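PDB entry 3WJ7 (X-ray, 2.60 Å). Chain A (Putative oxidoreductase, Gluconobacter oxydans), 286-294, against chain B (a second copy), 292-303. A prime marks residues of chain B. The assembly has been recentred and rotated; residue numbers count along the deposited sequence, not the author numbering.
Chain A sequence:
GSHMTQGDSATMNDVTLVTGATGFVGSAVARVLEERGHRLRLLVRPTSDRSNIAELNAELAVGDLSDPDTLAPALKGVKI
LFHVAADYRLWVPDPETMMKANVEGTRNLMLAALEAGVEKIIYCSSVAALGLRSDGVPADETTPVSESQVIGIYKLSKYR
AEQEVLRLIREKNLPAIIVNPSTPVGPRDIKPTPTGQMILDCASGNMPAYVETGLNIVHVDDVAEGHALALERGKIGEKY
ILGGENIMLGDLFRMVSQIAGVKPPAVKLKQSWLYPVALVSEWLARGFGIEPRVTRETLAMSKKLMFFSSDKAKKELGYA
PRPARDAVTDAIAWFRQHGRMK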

# COMPACT_ATOMS: atom_id res chain seq x y z
N ARG A 286 14.96 -8.54 -5.49
CA ARG A 286 15.88 -9.26 -4.60
C ARG A 286 17.09 -8.42 -4.29
O ARG A 286 17.44 -8.26 -3.14
CB ARG A 286 16.30 -10.61 -5.11
CG ARG A 286 16.76 -11.50 -3.97
CD ARG A 286 17.05 -12.93 -4.41
NE ARG A 286 15.82 -13.73 -4.53
CZ ARG A 286 15.26 -14.13 -5.67
NH1 ARG A 286 15.78 -13.81 -6.86
NH2 ARG A 286 14.16 -14.86 -5.62
N GLY A 287 17.70 -7.84 -5.33
CA GLY A 287 18.90 -7.01 -5.22
C GLY A 287 18.75 -5.79 -4.33
O GLY A 287 19.74 -5.33 -3.73
N PHE A 288 17.52 -5.29 -4.24
CA PHE A 288 17.17 -4.10 -3.49
C PHE A 288 16.57 -4.42 -2.17
O PHE A 288 16.24 -3.49 -1.44
CB PHE A 288 16.15 -3.23 -4.23
CG PHE A 288 16.79 -2.31 -5.23
CD1 PHE A 288 17.68 -1.29 -4.80
CD2 PHE A 288 16.55 -2.47 -6.59
CE1 PHE A 288 18.29 -0.45 -5.74
CE2 PHE A 288 17.15 -1.63 -7.52
CZ PHE A 288 18.02 -0.62 -7.10
N GLY A 289 16.44 -5.71 -1.86
CA GLY A 289 15.71 -6.21 -0.65
C GLY A 289 14.26 -5.75 -0.50
O GLY A 289 13.83 -5.47 0.61
N ILE A 290 13.51 -5.63 -1.60
CA ILE A 290 12.10 -5.26 -1.51
C ILE A 290 11.22 -6.38 -2.07
O ILE A 290 11.73 -7.42 -2.46
CB ILE A 290 11.78 -3.91 -2.20
CG1 ILE A 290 12.09 -3.98 -3.69
CG2 ILE A 290 12.51 -2.79 -1.49
CD1 ILE A 290 11.51 -2.85 -4.50
N GLU A 291 9.90 -6.17 -2.07
CA GLU A 291 8.97 -7.15 -2.63
C GLU A 291 8.74 -6.81 -4.06
O GLU A 291 8.49 -5.65 -4.39
CB GLU A 291 7.63 -7.17 -1.89
CG GLU A 291 7.61 -8.14 -0.70
CD GLU A 291 6.19 -8.51 -0.24
OE1 GLU A 291 5.39 -9.01 -1.07
OE2 GLU A 291 5.90 -8.31 0.97
N PRO A 292 8.84 -7.81 -4.93
CA PRO A 292 8.54 -7.52 -6.34
C PRO A 292 7.05 -7.34 -6.51
O PRO A 292 6.30 -8.00 -5.84
CB PRO A 292 9.03 -8.76 -7.08
CG PRO A 292 9.18 -9.82 -6.02
CD PRO A 292 9.35 -9.16 -4.69
N ARG A 293 6.63 -6.43 -7.37
CA ARG A 293 5.20 -6.28 -7.63
C ARG A 293 4.74 -7.37 -8.58
O ARG A 293 3.55 -7.71 -8.61
CB ARG A 293 4.90 -4.93 -8.27
CG ARG A 293 5.14 -3.74 -7.35
CD ARG A 293 4.61 -2.48 -8.01
NE ARG A 293 3.15 -2.46 -7.98
CZ ARG A 293 2.38 -1.88 -8.90
NH1 ARG A 293 2.93 -1.27 -9.95
NH2 ARG A 293 1.06 -1.94 -8.78
N VAL A 294 5.70 -7.88 -9.36
CA VAL A 294 5.45 -8.80 -10.45
C VAL A 294 6.50 -9.90 -10.42
O VAL A 294 7.66 -9.62 -10.18
CB VAL A 294 5.53 -8.00 -11.73
CG1 VAL A 294 5.96 -8.83 -12.91
CG2 VAL A 294 4.18 -7.36 -11.99
N PRO B 292 9.45 7.12 -4.78
CA PRO B 292 10.21 5.99 -5.36
C PRO B 292 10.13 4.78 -4.45
O PRO B 292 10.10 4.94 -3.22
CB PRO B 292 11.64 6.51 -5.43
CG PRO B 292 11.72 7.67 -4.45
CD PRO B 292 10.33 8.16 -4.19
N ARG B 293 10.05 3.58 -5.00
CA ARG B 293 10.06 2.41 -4.16
C ARG B 293 11.49 2.08 -3.71
O ARG B 293 11.72 1.39 -2.73
CB ARG B 293 9.45 1.24 -4.90
CG ARG B 293 7.95 1.13 -4.72
CD ARG B 293 7.44 -0.24 -5.19
NE ARG B 293 5.97 -0.30 -5.14
CZ ARG B 293 5.15 0.09 -6.12
NH1 ARG B 293 5.64 0.55 -7.28
NH2 ARG B 293 3.84 -0.00 -5.94
N VAL B 294 12.45 2.62 -4.43
CA VAL B 294 13.81 2.20 -4.31
C VAL B 294 14.61 3.46 -4.41
O VAL B 294 14.33 4.28 -5.29
CB VAL B 294 14.17 1.27 -5.49
CG1 VAL B 294 15.55 1.52 -6.00
CG2 VAL B 294 13.97 -0.19 -5.10
N THR B 295 15.55 3.66 -3.48
CA THR B 295 16.44 4.83 -3.59
C THR B 295 17.85 4.41 -3.37
O THR B 295 18.10 3.29 -2.93
CB THR B 295 16.15 5.93 -2.53
OG1 THR B 295 16.58 5.47 -1.23
CG2 THR B 295 14.66 6.31 -2.51
N ARG B 296 18.77 5.34 -3.62
CA ARG B 296 20.18 5.19 -3.25
C ARG B 296 20.35 4.76 -1.80
O ARG B 296 21.16 3.89 -1.53
CB ARG B 296 20.96 6.45 -3.57
CG ARG B 296 21.13 6.62 -5.07
CD ARG B 296 21.88 7.88 -5.47
NE ARG B 296 21.04 9.08 -5.36
CZ ARG B 296 21.13 9.97 -4.38
NH1 ARG B 296 22.02 9.82 -3.41
NH2 ARG B 296 20.31 11.01 -4.37
N GLU B 297 19.56 5.31 -0.89
CA GLU B 297 19.64 4.94 0.51
C GLU B 297 19.18 3.53 0.76
O GLU B 297 19.76 2.83 1.60
CB GLU B 297 18.83 5.90 1.40
CG GLU B 297 19.50 7.26 1.67
CD GLU B 297 20.74 7.19 2.58
OE1 GLU B 297 20.77 6.39 3.54
OE2 GLU B 297 21.70 7.97 2.33
N THR B 298 18.13 3.11 0.08
CA THR B 298 17.66 1.72 0.18
C THR B 298 18.80 0.81 -0.18
O THR B 298 19.00 -0.24 0.44
CB THR B 298 16.58 1.41 -0.89
OG1 THR B 298 15.44 2.25 -0.72
CG2 THR B 298 16.18 -0.10 -0.89
N LEU B 299 19.51 1.18 -1.25
CA LEU B 299 20.55 0.33 -1.78
C LEU B 299 21.72 0.17 -0.81
O LEU B 299 22.28 -0.93 -0.75
CB LEU B 299 21.03 0.83 -3.14
CG LEU B 299 22.16 0.02 -3.79
CD1 LEU B 299 21.84 -1.48 -3.85
CD2 LEU B 299 22.46 0.56 -5.18
N ALA B 300 22.05 1.21 -0.05
CA ALA B 300 23.12 1.10 0.97
C ALA B 300 22.76 0.12 2.09
O ALA B 300 23.65 -0.51 2.67
CB ALA B 300 23.51 2.47 1.58
N MET B 301 21.47 0.03 2.41
CA MET B 301 21.03 -0.95 3.42
C MET B 301 21.01 -2.37 2.87
O MET B 301 21.38 -3.29 3.60
CB MET B 301 19.67 -0.59 4.03
CG MET B 301 19.61 0.79 4.75
SD MET B 301 20.53 0.96 6.32
CE MET B 301 20.46 -0.74 6.96
N SER B 302 20.63 -2.53 1.59
CA SER B 302 20.50 -3.86 0.92
C SER B 302 21.84 -4.49 0.77
O SER B 302 21.91 -5.71 0.59
CB SER B 302 19.97 -3.74 -0.52
OG SER B 302 18.70 -3.15 -0.58
N LYS B 303 22.87 -3.65 0.75
CA LYS B 303 24.27 -4.04 0.57
C LYS B 303 24.75 -4.92 1.69
O LYS B 303 25.62 -5.76 1.50
CB LYS B 303 25.19 -2.81 0.51
CG LYS B 303 25.62 -2.41 -0.90
CD LYS B 303 26.45 -1.13 -0.89
CE LYS B 303 26.77 -0.69 -2.32
NZ LYS B 303 26.86 0.80 -2.50

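Contact between the end of a chain A helix and a chain B loop and the helix that follows it. Phe288 is the centrepiece. Its CA-to-CB bond runs sideways to chain B, and chi1 of -84° (m) with chi2 of -63° lays the ring against Val294′, whose CG1 sits over one face, 3.5 Å from the ring centroid and 18° off the normal, a CH-pi contact. Leu299′ meets the ring at its edge, with CB 4.0 Å from Phe288 CE1. Val294′ has chi1 of 141°, between wells; CG1 lies over the ring face, while Val294′ CG2 lies against the ring too, 3.5 Å from Phe288 CG, and also meets Ile290 CD1 at 3.7 Å. Ile290 reaches it with chi1 p and chi2 t.

The one hydrogen bond across the contact runs from Ser302′ OG to Phe288 O (2.6 Å); chi1 m points the hydroxyl at this carbonyl. Next to it, Gly289 leaves the helix with positive phi in a Schellman motif; an ideal CB there would lie 3.6 Å from Ser302′ OG. Thr298′ (chi1 m) places CG2 3.4 Å from Phe288 O, while its OG1 accepts from Thr295′ N (3.1 Å). Thr295′ (p) returns the bond, OG1 capping Thr298′ N at 3.1 Å.

Arg293 and Arg293′ pack despite like charge: Arg293 CD lies 3.2 Å from Arg293′ CZ, over the guanidinium face.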